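Local coordinates for 3-hexulose-6-phosphate synthase (Mycobacterium gastri, PDB 3AJX), which is a magnesium-binding TIM-barrel enzyme of the orotidine 5'-phosphate decarboxylase / HUMPS family, built as an assembly of two subunits, at residues Asp59-Asp64 against Val107-Gly112; Ala87-Ile92 against Ala117-Glu122; Val131-Gly136 against Leu151-Lys156. The protein carries 1 engineered substitution. All blocks are in the same frame, centred on the assembly; numbering follows the deposited sequence.

Contact 1 of 3, residues Asp59-Asp64 against Val107-Gly112; sequences DMKTMD and VVDLIG. With MG (magnesium ion), chain F.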
ATOM      1  N   ASP A  59      -8.388   0.577   5.139  1.00  7.30           N
ATOM      2  CA  ASP A  59      -7.021   0.072   5.262  1.00  7.67           C
ATOM      3  C   ASP A  59      -6.180   0.427   4.039  1.00  7.72           C
ATOM      4  O   ASP A  59      -5.794  -0.443   3.250  1.00  7.38           O
ATOM      5  CB  ASP A  59      -7.040  -1.449   5.454  1.00  9.71           C
ATOM      6  CG  ASP A  59      -5.808  -1.963   6.174  1.00 11.48           C
ATOM      7  OD1 ASP A  59      -4.849  -1.186   6.356  1.00  9.46           O
ATOM      8  OD2 ASP A  59      -5.798  -3.152   6.559  1.00 13.01           O
ATOM      9  N   MET A  60      -5.891   1.715   3.896  1.00  6.47           N
ATOM     10  CA  MET A  60      -5.106   2.218   2.774  1.00  6.74           C
ATOM     11  C   MET A  60      -3.651   1.759   2.810  1.00  6.81           C
ATOM     12  O   MET A  60      -3.038   1.539   1.766  1.00  8.02           O
ATOM     13  CB  MET A  60      -5.139   3.751   2.770  1.00  7.91           C
ATOM     14  CG  MET A  60      -6.514   4.371   2.607  1.00  6.50           C
ATOM     15  SD  MET A  60      -7.180   4.177   0.938  1.00  9.56           S
ATOM     16  CE  MET A  60      -6.406   5.566   0.076  1.00  9.35           C
ATOM     17  N   LYS A  61      -3.111   1.604   4.020  1.00  7.05           N
ATOM     18  CA  LYS A  61      -1.711   1.222   4.205  1.00  7.76           C
ATOM     19  C   LYS A  61      -0.835   2.173   3.396  1.00  7.69           C
ATOM     20  O   LYS A  61       0.087   1.760   2.692  1.00  7.95           O
ATOM     21  CB  LYS A  61      -1.460  -0.231   3.778  1.00  8.61           C
ATOM     22  CG  LYS A  61      -1.890  -1.261   4.816  1.00  9.16           C
ATOM     23  CD  LYS A  61      -1.394  -2.653   4.453  1.00  8.92           C
ATOM     24  CE  LYS A  61      -1.792  -3.684   5.500  1.00 11.69           C
ATOM     25  NZ  LYS A  61      -3.272  -3.820   5.613  1.00 17.20           N
ATOM     26  N   THR A  62      -1.138   3.460   3.517  1.00  6.78           N
ATOM     27  CA  THR A  62      -0.402   4.498   2.809  1.00  5.94           C
ATOM     28  C   THR A  62       1.098   4.473   3.088  1.00  6.09           C
ATOM     29  O   THR A  62       1.529   4.364   4.236  1.00  6.37           O
ATOM     30  CB  THR A  62      -0.960   5.871   3.173  1.00  7.21           C
ATOM     31  OG1 THR A  62      -2.347   5.911   2.818  1.00  7.61           O
ATOM     32  CG2 THR A  62      -0.210   6.976   2.437  1.00  8.47           C
ATOM     33  N   MET A  63       1.890   4.586   2.026  1.00  6.00           N
ATOM     34  CA  MET A  63       3.341   4.575   2.159  1.00  6.95           C
ATOM     35  C   MET A  63       3.948   5.909   1.732  1.00  8.87           C
ATOM     36  O   MET A  63       5.073   6.233   2.103  1.00  9.90           O
ATOM     37  CB  MET A  63       3.928   3.445   1.315  1.00  8.06           C
ATOM     38  CG  MET A  63       5.430   3.261   1.450  1.00  9.07           C
ATOM     39  SD  MET A  63       5.948   2.824   3.123  1.00 10.98           S
ATOM     40  CE  MET A  63       7.678   3.301   3.060  1.00 15.28           C
ATOM     41  N   ASP A  64       3.199   6.674   0.946  1.00  6.66           N
ATOM     42  CA  ASP A  64       3.672   7.970   0.469  1.00  8.67           C
ATOM     43  C   ASP A  64       2.472   8.853   0.142  1.00  9.15           C
ATOM     44  O   ASP A  64       1.372   8.344  -0.071  1.00 10.36           O
ATOM     45  CB  ASP A  64       4.559   7.773  -0.761  1.00  8.78           C
ATOM     46  CG  ASP A  64       5.158   9.071  -1.268  1.00  9.73           C
ATOM     47  OD1 ASP A  64       5.580   9.904  -0.434  1.00 10.38           O
ATOM     48  OD2 ASP A  64       5.213   9.251  -2.501  1.00 12.33           O
ATOM     49  N   VAL A 107      -4.710   5.699  11.857  1.00  8.05           N
ATOM     50  CA  VAL A 107      -4.256   4.527  12.579  1.00  6.67           C
ATOM     51  C   VAL A 107      -2.967   4.130  11.883  1.00  6.37           C
ATOM     52  O   VAL A 107      -2.938   3.970  10.667  1.00  7.72           O
ATOM     53  CB  VAL A 107      -5.266   3.370  12.472  1.00  5.19           C
ATOM     54  CG1 VAL A 107      -4.670   2.089  13.078  1.00  7.10           C
ATOM     55  CG2 VAL A 107      -6.550   3.754  13.187  1.00  7.07           C
ATOM     56  N   VAL A 108      -1.884   4.004  12.637  1.00  6.45           N
ATOM     57  CA  VAL A 108      -0.630   3.607  12.018  1.00  5.93           C
ATOM     58  C   VAL A 108      -0.501   2.091  12.122  1.00  7.38           C
ATOM     59  O   VAL A 108      -0.504   1.533  13.218  1.00  7.58           O
ATOM     60  CB  VAL A 108       0.573   4.304  12.690  1.00  7.34           C
ATOM     61  CG1 VAL A 108       1.876   3.777  12.103  1.00  7.44           C
ATOM     62  CG2 VAL A 108       0.473   5.814  12.479  1.00  6.57           C
ATOM     63  N   ASP A 109      -0.422   1.437  10.967  1.00  7.13           N
ATOM     64  CA  ASP A 109      -0.303  -0.015  10.893  1.00  6.23           C
ATOM     65  C   ASP A 109       1.172  -0.375  11.027  1.00  7.41           C
ATOM     66  O   ASP A 109       1.978  -0.057  10.151  1.00  7.91           O
ATOM     67  CB  ASP A 109      -0.847  -0.506   9.547  1.00  7.80           C
ATOM     68  CG  ASP A 109      -0.976  -2.009   9.486  1.00 10.82           C
ATOM     69  OD1 ASP A 109      -0.243  -2.697  10.222  1.00 11.31           O
ATOM     70  OD2 ASP A 109      -1.802  -2.506   8.692  1.00 13.64           O
ATOM     71  N   LEU A 110       1.526  -1.039  12.124  1.00  7.12           N
ATOM     72  CA  LEU A 110       2.919  -1.398  12.367  1.00  6.99           C
ATOM     73  C   LEU A 110       3.340  -2.730  11.753  1.00  8.79           C
ATOM     74  O   LEU A 110       4.367  -3.300  12.129  1.00  8.82           O
ATOM     75  CB  LEU A 110       3.194  -1.389  13.877  1.00  8.11           C
ATOM     76  CG  LEU A 110       2.966  -0.021  14.541  1.00  8.58           C
ATOM     77  CD1 LEU A 110       3.156  -0.122  16.047  1.00  8.62           C
ATOM     78  CD2 LEU A 110       3.932   1.010  13.955  1.00  8.58           C
ATOM     79  N   ILE A 111       2.558  -3.218  10.795  1.00  7.99           N
ATOM     80  CA  ILE A 111       2.879  -4.473  10.128  1.00  9.06           C
ATOM     81  C   ILE A 111       4.303  -4.421   9.563  1.00  9.25           C
ATOM     82  O   ILE A 111       4.724  -3.412   8.991  1.00  8.28           O
ATOM     83  CB  ILE A 111       1.870  -4.756   8.980  1.00  9.08           C
ATOM     84  CG1 ILE A 111       2.161  -6.114   8.340  1.00 10.14           C
ATOM     85  CG2 ILE A 111       1.942  -3.652   7.937  1.00 10.55           C
ATOM     86  CD1 ILE A 111       1.087  -6.572   7.364  1.00 10.20           C
ATOM     87  N   GLY A 112       5.051  -5.504   9.748  1.00  9.84           N
ATOM     88  CA  GLY A 112       6.410  -5.564   9.243  1.00 11.01           C
ATOM     89  C   GLY A 112       7.463  -4.814  10.043  1.00 11.94           C
ATOM     90  O   GLY A 112       8.652  -4.887   9.720  1.00 12.01           O
TER
HETATM   91 MG    MG F9100      -5.855  -4.532   8.132  1.00 34.73          MG
HETATM   92  O   HOH W   1      -4.812  -2.896   9.057  1.00 29.58           O
HETATM   93  O   HOH W   2      -3.954  -5.216   7.943  1.00 35.86           O
HETATM   94  O   HOH W   3      -6.543  -4.942   9.509  1.00 24.13           O
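Lys61 and Asp109 meet at the ends of strands 55-62 and 105-109, beside a magnesium ion. The compact part of the contact is polar. The lysine chain runs extended until its last torsion, where a bend (chi4 63°) swings NZ onto Asp59 OD2 at 2.8 Å, a salt bridge within one strand. Of the lysine's atoms, Lys61 CE comes nearest Asp109 OD2, at 3.4 Å, and the salt bridge from Lys61 NZ to that oxygen is long, 3.7 Å. Lysine suits the place: its long, flexible chain lets one amine reach two carboxylates that come from different strands. Asp59 OD2 also binds magnesium at 2.1 Å, with Glu30 completing the protein part of the site, and OD1 of Asp59 is held by Thr82. Asp109 acts from the second shell, its OD2 accepting from the oxygen of a metal-bound water at 3.1 Å. Its OD1 takes Ile111 N at 2.9 Å, closing an Asx turn that fixes the carboxylate. Toward the metal the contact gives way to water; toward Ile111 it is loose, with Ile111 CG2 4.5 Å from Lys61 CE. Ile111 packs instead on Leu84 and on Asp64 of the second subunit. Strand 80-84 lies between the two strands in the barrel sheet, and strand 130-134 flanks 105-109 on its other side, sending His134 ND1 to Asp109 OD2.

Contact 2 of 3, residues Ala87-Ile92 against Ala117-Glu122; sequences ADDSTI and ATRAQE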
ATOM      1  N   ALA A  87       6.364   4.210   6.795  1.00  8.22           N
ATOM      2  CA  ALA A  87       6.350   5.438   6.010  1.00  8.07           C
ATOM      3  C   ALA A  87       7.173   6.524   6.687  1.00  7.50           C
ATOM      4  O   ALA A  87       7.436   6.469   7.888  1.00  8.97           O
ATOM      5  CB  ALA A  87       4.919   5.923   5.819  1.00  7.53           C
ATOM      6  N   ASP A  88       7.589   7.510   5.904  1.00  8.93           N
ATOM      7  CA  ASP A  88       8.368   8.621   6.428  1.00  9.33           C
ATOM      8  C   ASP A  88       7.523   9.347   7.471  1.00 10.11           C
ATOM      9  O   ASP A  88       6.297   9.351   7.382  1.00  9.81           O
ATOM     10  CB  ASP A  88       8.711   9.587   5.294  1.00 12.76           C
ATOM     11  CG  ASP A  88       9.763  10.594   5.688  1.00 15.38           C
ATOM     12  OD1 ASP A  88      10.954  10.224   5.692  1.00 18.72           O
ATOM     13  OD2 ASP A  88       9.399  11.746   6.002  1.00 15.63           O
ATOM     14  N   ASP A  89       8.164   9.964   8.458  1.00 10.61           N
ATOM     15  CA  ASP A  89       7.413  10.697   9.471  1.00 10.46           C
ATOM     16  C   ASP A  89       6.554  11.777   8.816  1.00 10.01           C
ATOM     17  O   ASP A  89       5.431  12.027   9.247  1.00 10.27           O
ATOM     18  CB  ASP A  89       8.358  11.355  10.483  1.00 12.09           C
ATOM     19  CG  ASP A  89       8.969  10.363  11.454  1.00 15.21           C
ATOM     20  OD1 ASP A  89       8.644   9.160  11.381  1.00 11.97           O
ATOM     21  OD2 ASP A  89       9.779  10.798  12.301  1.00 17.12           O
ATOM     22  N   SER A  90       7.082  12.416   7.774  1.00 10.01           N
ATOM     23  CA  SER A  90       6.349  13.478   7.090  1.00 10.10           C
ATOM     24  C   SER A  90       5.078  12.952   6.429  1.00  9.31           C
ATOM     25  O   SER A  90       4.099  13.682   6.283  1.00  8.87           O
ATOM     26  CB  SER A  90       7.241  14.165   6.048  1.00 10.64           C
ATOM     27  OG  SER A  90       7.580  13.285   4.992  1.00 12.79           O
ATOM     28  N   THR A  91       5.094  11.682   6.037  1.00  8.94           N
ATOM     29  CA  THR A  91       3.933  11.063   5.409  1.00  8.51           C
ATOM     30  C   THR A  91       2.847  10.855   6.463  1.00  8.23           C
ATOM     31  O   THR A  91       1.666  11.128   6.229  1.00  7.06           O
ATOM     32  CB  THR A  91       4.323   9.713   4.777  1.00  6.96           C
ATOM     33  OG1 THR A  91       5.248   9.948   3.709  1.00  9.29           O
ATOM     34  CG2 THR A  91       3.092   8.986   4.237  1.00  8.32           C
ATOM     35  N   ILE A  92       3.251  10.371   7.631  1.00  8.43           N
ATOM     36  CA  ILE A  92       2.306  10.159   8.709  1.00  7.77           C
ATOM     37  C   ILE A  92       1.780  11.517   9.160  1.00  7.75           C
ATOM     38  O   ILE A  92       0.589  11.673   9.422  1.00  8.65           O
ATOM     39  CB  ILE A  92       2.973   9.423   9.890  1.00  8.47           C
ATOM     40  CG1 ILE A  92       3.349   8.006   9.442  1.00  9.23           C
ATOM     41  CG2 ILE A  92       2.029   9.388  11.085  1.00  8.36           C
ATOM     42  CD1 ILE A  92       4.145   7.205  10.455  1.00  9.45           C
ATOM     43  N   ALA A 117       7.004  -1.498  19.506  1.00  9.08           N
ATOM     44  CA  ALA A 117       6.767  -0.621  20.647  1.00  9.49           C
ATOM     45  C   ALA A 117       7.460   0.728  20.467  1.00  9.42           C
ATOM     46  O   ALA A 117       6.873   1.774  20.739  1.00 11.06           O
ATOM     47  CB  ALA A 117       7.234  -1.289  21.941  1.00  9.92           C
ATOM     48  N   THR A 118       8.710   0.705  20.012  1.00  8.72           N
ATOM     49  CA  THR A 118       9.449   1.941  19.798  1.00  9.03           C
ATOM     50  C   THR A 118       8.797   2.794  18.717  1.00  8.38           C
ATOM     51  O   THR A 118       8.561   3.986  18.912  1.00  8.39           O
ATOM     52  CB  THR A 118      10.913   1.649  19.404  1.00 10.03           C
ATOM     53  OG1 THR A 118      11.608   1.157  20.554  1.00 11.21           O
ATOM     54  CG2 THR A 118      11.616   2.912  18.902  1.00  9.24           C
ATOM     55  N   ARG A 119       8.490   2.184  17.578  1.00  8.98           N
ATOM     56  CA  ARG A 119       7.880   2.937  16.494  1.00  7.99           C
ATOM     57  C   ARG A 119       6.520   3.472  16.919  1.00  8.86           C
ATOM     58  O   ARG A 119       6.143   4.573  16.533  1.00  8.33           O
ATOM     59  CB  ARG A 119       7.755   2.068  15.240  1.00  7.63           C
ATOM     60  CG  ARG A 119       7.283   2.829  14.009  1.00  7.73           C
ATOM     61  CD  ARG A 119       8.107   4.094  13.771  1.00  8.87           C
ATOM     62  NE  ARG A 119       7.756   4.736  12.505  1.00  7.39           N
ATOM     63  CZ  ARG A 119       8.025   6.004  12.203  1.00  7.33           C
ATOM     64  NH1 ARG A 119       8.646   6.786  13.075  1.00  8.05           N
ATOM     65  NH2 ARG A 119       7.670   6.492  11.021  1.00  8.46           N
ATOM     66  N   ALA A 120       5.799   2.705  17.733  1.00  8.06           N
ATOM     67  CA  ALA A 120       4.484   3.132  18.209  1.00  9.50           C
ATOM     68  C   ALA A 120       4.577   4.475  18.929  1.00  8.15           C
ATOM     69  O   ALA A 120       3.775   5.382  18.685  1.00  8.95           O
ATOM     70  CB  ALA A 120       3.897   2.080  19.149  1.00  7.77           C
ATOM     71  N   GLN A 121       5.552   4.597  19.825  1.00  8.68           N
ATOM     72  CA  GLN A 121       5.744   5.828  20.577  1.00  9.47           C
ATOM     73  C   GLN A 121       6.088   6.982  19.655  1.00  9.57           C
ATOM     74  O   GLN A 121       5.607   8.101  19.838  1.00 10.90           O
ATOM     75  CB  GLN A 121       6.851   5.640  21.619  1.00 11.51           C
ATOM     76  CG  GLN A 121       6.353   4.991  22.893  1.00 17.46           C
ATOM     77  CD  GLN A 121       5.463   5.922  23.700  1.00 21.66           C
ATOM     78  OE1 GLN A 121       4.600   5.474  24.454  1.00 22.49           O
ATOM     79  NE2 GLN A 121       5.685   7.226  23.559  1.00 22.09           N
ATOM     80  N   GLU A 122       6.919   6.710  18.658  1.00  8.11           N
ATOM     81  CA  GLU A 122       7.312   7.742  17.711  1.00  8.32           C
ATOM     82  C   GLU A 122       6.132   8.268  16.898  1.00  7.98           C
ATOM     83  O   GLU A 122       5.974   9.480  16.743  1.00 10.51           O
ATOM     84  CB  GLU A 122       8.395   7.205  16.775  1.00  7.28           C
ATOM     85  CG  GLU A 122       9.735   7.016  17.474  1.00  8.96           C
ATOM     86  CD  GLU A 122      10.743   6.269  16.636  1.00  8.51           C
ATOM     87  OE1 GLU A 122      10.462   5.994  15.454  1.00  8.68           O
ATOM     88  OE2 GLU A 122      11.834   5.961  17.164  1.00 10.12           O
TER
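Asp89 and Arg119 link the first turn of helix 89-102 to helix 116-125 across a gap that keeps the backbones well apart, the nearest alpha carbons being Asp89 CA and Glu122 CA at 8.8 Å. Arginine has the length to bridge it. Its CG lies anti to the backbone N (chi1 -173°) and the chain bends at chi2, which carries the guanidinium over to the other helix. There NH1 and NH2 of Arg119 both grip Asp89 OD1, each at 2.9 Å, an end-on salt bridge focused on one oxygen. That oxygen sits in the guanidinium plane, and the carboxylate is turned only 18° from it. NH1 of Arg119 also bonds Glu122 OE1 at 3.1 Å, one helical turn on, while NE donates to Gly85 O, so several acceptors fix the rotation of the group. The methyl Ile92 CD1 packs obliquely against the guanidinium, 3.6 Å from Arg119 NH2. Asp89 suits the start of a helix, where a negative charge should be favourable. Just before it, Asp88 is the N-cap: its OD2 accepts from Ser90 N at 3.0 Å and from the Ser90 hydroxyl on the opposite face of the carboxylate, and is also salt-bridged to Lys142 of the second subunit. Asp89, Arg119 and Glu122 thus form a salt-bridge network joining two successive outer helices of a TIM barrel, separated in the chain by strand 105-109.

Contact 3 of 3, residues Val131-Gly136 against Leu151-Lys156; sequences VEMHAG and LAAGEK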
ATOM      1  N   VAL A 131      -2.314   2.661  17.226  1.00  8.59           N
ATOM      2  CA  VAL A 131      -1.472   1.907  16.316  1.00  7.91           C
ATOM      3  C   VAL A 131      -2.006   0.494  16.252  1.00  8.70           C
ATOM      4  O   VAL A 131      -2.666   0.030  17.181  1.00  9.34           O
ATOM      5  CB  VAL A 131      -0.000   1.879  16.797  1.00  8.99           C
ATOM      6  CG1 VAL A 131       0.566   3.292  16.822  1.00  9.13           C
ATOM      7  CG2 VAL A 131       0.088   1.249  18.176  1.00  9.00           C
ATOM      8  N   GLU A 132      -1.738  -0.183  15.146  1.00  8.21           N
ATOM      9  CA  GLU A 132      -2.197  -1.549  14.992  1.00  9.35           C
ATOM     10  C   GLU A 132      -1.019  -2.501  15.095  1.00 10.20           C
ATOM     11  O   GLU A 132      -0.094  -2.450  14.282  1.00  9.60           O
ATOM     12  CB  GLU A 132      -2.909  -1.727  13.646  1.00 11.82           C
ATOM     13  CG  GLU A 132      -3.525  -3.110  13.457  1.00 15.48           C
ATOM     14  CD  GLU A 132      -4.369  -3.225  12.198  1.00 19.69           C
ATOM     15  OE1 GLU A 132      -5.431  -2.570  12.123  1.00 20.67           O
ATOM     16  OE2 GLU A 132      -3.966  -3.970  11.280  1.00 22.08           O
ATOM     17  N   MET A 133      -1.034  -3.330  16.137  1.00  9.04           N
ATOM     18  CA  MET A 133       0.008  -4.333  16.335  1.00 10.09           C
ATOM     19  C   MET A 133      -0.505  -5.417  15.408  1.00 10.78           C
ATOM     20  O   MET A 133      -1.333  -6.251  15.776  1.00 11.31           O
ATOM     21  CB  MET A 133       0.040  -4.794  17.785  1.00  9.56           C
ATOM     22  CG  MET A 133       0.563  -3.717  18.735  1.00  8.87           C
ATOM     23  SD  MET A 133       2.190  -3.130  18.211  1.00 11.74           S
ATOM     24  CE  MET A 133       2.506  -1.813  19.404  1.00 11.06           C
ATOM     25  N   HIS A 134      -0.002  -5.362  14.184  1.00 11.54           N
ATOM     26  CA  HIS A 134      -0.450  -6.227  13.107  1.00 12.02           C
ATOM     27  C   HIS A 134       0.541  -7.247  12.552  1.00 10.80           C
ATOM     28  O   HIS A 134       1.704  -6.931  12.292  1.00 10.96           O
ATOM     29  CB  HIS A 134      -0.918  -5.304  11.976  1.00 13.65           C
ATOM     30  CG  HIS A 134      -1.637  -5.995  10.863  1.00 13.19           C
ATOM     31  ND1 HIS A 134      -1.970  -5.348   9.690  1.00 15.89           N
ATOM     32  CD2 HIS A 134      -2.106  -7.258  10.743  1.00 14.33           C
ATOM     33  CE1 HIS A 134      -2.611  -6.189   8.898  1.00 17.05           C
ATOM     34  NE2 HIS A 134      -2.709  -7.353   9.513  1.00 15.56           N
ATOM     35  N   ALA A 135       0.066  -8.476  12.382  1.00 11.88           N
ATOM     36  CA  ALA A 135       0.865  -9.545  11.792  1.00 11.75           C
ATOM     37  C   ALA A 135       0.044  -9.939  10.567  1.00 11.02           C
ATOM     38  O   ALA A 135      -1.083 -10.409  10.694  1.00 11.92           O
ATOM     39  CB  ALA A 135       0.992 -10.725  12.751  1.00 11.53           C
ATOM     40  N   GLY A 136       0.596  -9.711   9.380  1.00 11.86           N
ATOM     41  CA  GLY A 136      -0.117 -10.026   8.156  1.00 12.54           C
ATOM     42  C   GLY A 136      -0.343 -11.505   7.914  1.00 12.06           C
ATOM     43  O   GLY A 136       0.139 -12.354   8.662  1.00 12.30           O
ATOM     44  N   LEU A 151       1.100  -8.870  21.424  1.00 14.24           N
ATOM     45  CA  LEU A 151       0.535  -8.439  22.694  1.00 13.50           C
ATOM     46  C   LEU A 151       1.619  -7.826  23.577  1.00 12.42           C
ATOM     47  O   LEU A 151       1.384  -6.819  24.247  1.00 12.88           O
ATOM     48  CB  LEU A 151      -0.130  -9.618  23.414  1.00 14.10           C
ATOM     49  CG  LEU A 151      -1.219 -10.353  22.621  1.00 14.49           C
ATOM     50  CD1 LEU A 151      -1.864 -11.421  23.490  1.00 17.24           C
ATOM     51  CD2 LEU A 151      -2.267  -9.365  22.146  1.00 16.05           C
ATOM     52  N   ALA A 152       2.805  -8.428  23.567  1.00 12.01           N
ATOM     53  CA  ALA A 152       3.920  -7.924  24.360  1.00 13.37           C
ATOM     54  C   ALA A 152       4.310  -6.535  23.870  1.00 13.02           C
ATOM     55  O   ALA A 152       4.590  -5.637  24.667  1.00 14.09           O
ATOM     56  CB  ALA A 152       5.113  -8.872  24.253  1.00 14.27           C
ATOM     57  N   ALA A 153       4.324  -6.358  22.553  1.00 12.42           N
ATOM     58  CA  ALA A 153       4.681  -5.073  21.972  1.00 12.42           C
ATOM     59  C   ALA A 153       3.635  -4.029  22.338  1.00 11.50           C
ATOM     60  O   ALA A 153       3.974  -2.892  22.655  1.00 11.50           O
ATOM     61  CB  ALA A 153       4.798  -5.194  20.454  1.00 12.56           C
ATOM     62  N   GLY A 154       2.365  -4.419  22.298  1.00 12.07           N
ATOM     63  CA  GLY A 154       1.304  -3.487  22.641  1.00 11.13           C
ATOM     64  C   GLY A 154       1.421  -3.005  24.077  1.00 11.50           C
ATOM     65  O   GLY A 154       1.279  -1.814  24.362  1.00 10.92           O
ATOM     66  N   GLU A 155       1.689  -3.934  24.989  1.00 12.01           N
ATOM     67  CA  GLU A 155       1.828  -3.593  26.400  1.00 12.68           C
ATOM     68  C   GLU A 155       3.010  -2.651  26.638  1.00 12.99           C
ATOM     69  O   GLU A 155       2.903  -1.681  27.387  1.00 13.64           O
ATOM     70  CB  GLU A 155       2.008  -4.872  27.223  1.00 15.92           C
ATOM     71  CG  GLU A 155       0.819  -5.816  27.145  1.00 19.74           C
ATOM     72  CD  GLU A 155       1.134  -7.206  27.661  1.00 25.62           C
ATOM     73  OE1 GLU A 155       0.217  -8.054  27.683  1.00 28.53           O
ATOM     74  OE2 GLU A 155       2.299  -7.453  28.040  1.00 28.12           O
ATOM     75  N   LYS A 156       4.136  -2.937  25.993  1.00 11.74           N
ATOM     76  CA  LYS A 156       5.326  -2.114  26.162  1.00 13.38           C
ATOM     77  C   LYS A 156       5.197  -0.748  25.494  1.00 13.50           C
ATOM     78  O   LYS A 156       5.766   0.239  25.966  1.00 14.29           O
ATOM     79  CB  LYS A 156       6.547  -2.847  25.603  1.00 15.15           C
ATOM     80  CG  LYS A 156       7.870  -2.138  25.856  1.00 20.10           C
ATOM     81  CD  LYS A 156       9.049  -3.005  25.432  1.00 23.04           C
ATOM     82  CE  LYS A 156      10.371  -2.386  25.862  1.00 26.21           C
ATOM     83  NZ  LYS A 156      11.536  -3.235  25.482  1.00 29.04           N
TER
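Met133 on strand 130-134 and Gly154 on helix 148-157 mark the closest approach of the two backbones, their CA atoms 6.5 Å apart. Strand and helix belong to one beta-alpha-beta crossover of the TIM barrel: the chain leaves the strand, passes through the short helix 137-140 and helix 148-157, and returns in the parallel neighbouring strand 161-164. Met133 directs its side chain out of the barrel toward the helix, whereas Glu132 and His134 face the interior, where they touch Phe57 and Lys61 respectively. The contact is apolar and is carried by this one long side chain. With CG beside the backbone N (chi1 -70°) and the chain bent at chi2 (-55°), the thioether folds along the helix surface instead of running straight into it. Its CG rests 4.0 Å from Gly154 CA, its SD lies 4.0 Å from Ala153 CB, and the methyl continues over the same turn. Glycine suits its position because it has no side chain, so the methionine can settle directly on the helix backbone. Alanine adds only a methyl group and fills the flank beside the sulfur. Methionine itself is apt here, being unbranched, flexible and able to follow an uneven surface. Around this group Leu110, Lys116 and Ala120 also pack against Met133, so the side chain sits in the layer between the strands and two of the outer helices. At its tip, Met133 CE lies 3.8 Å from Gly154 CA and 3.7 Å from Ala153 O.

In the fold
The three contacts fall within one closed barrel of eight parallel strands and sample it from inside to outside. Contact 1 is the innermost, its centre about 9 Å from the chain's centre; contact 3, about 12 Å out, joins strand to helix, and contact 2, about 17 Å out, joins helix to helix. Their centres stand about 10 to 14 Å apart. Along the chain, contacts 1 and 2 interleave their segments, while contact 3 follows both. Strands 105-109 and 130-134 are sheet neighbours, joining contacts 1 and 3, with helix 116-125 between them in sequence. Leu110 packs on Ala120 of that helix, and the contacts thus run from the metal site to the outer helices of one barrel.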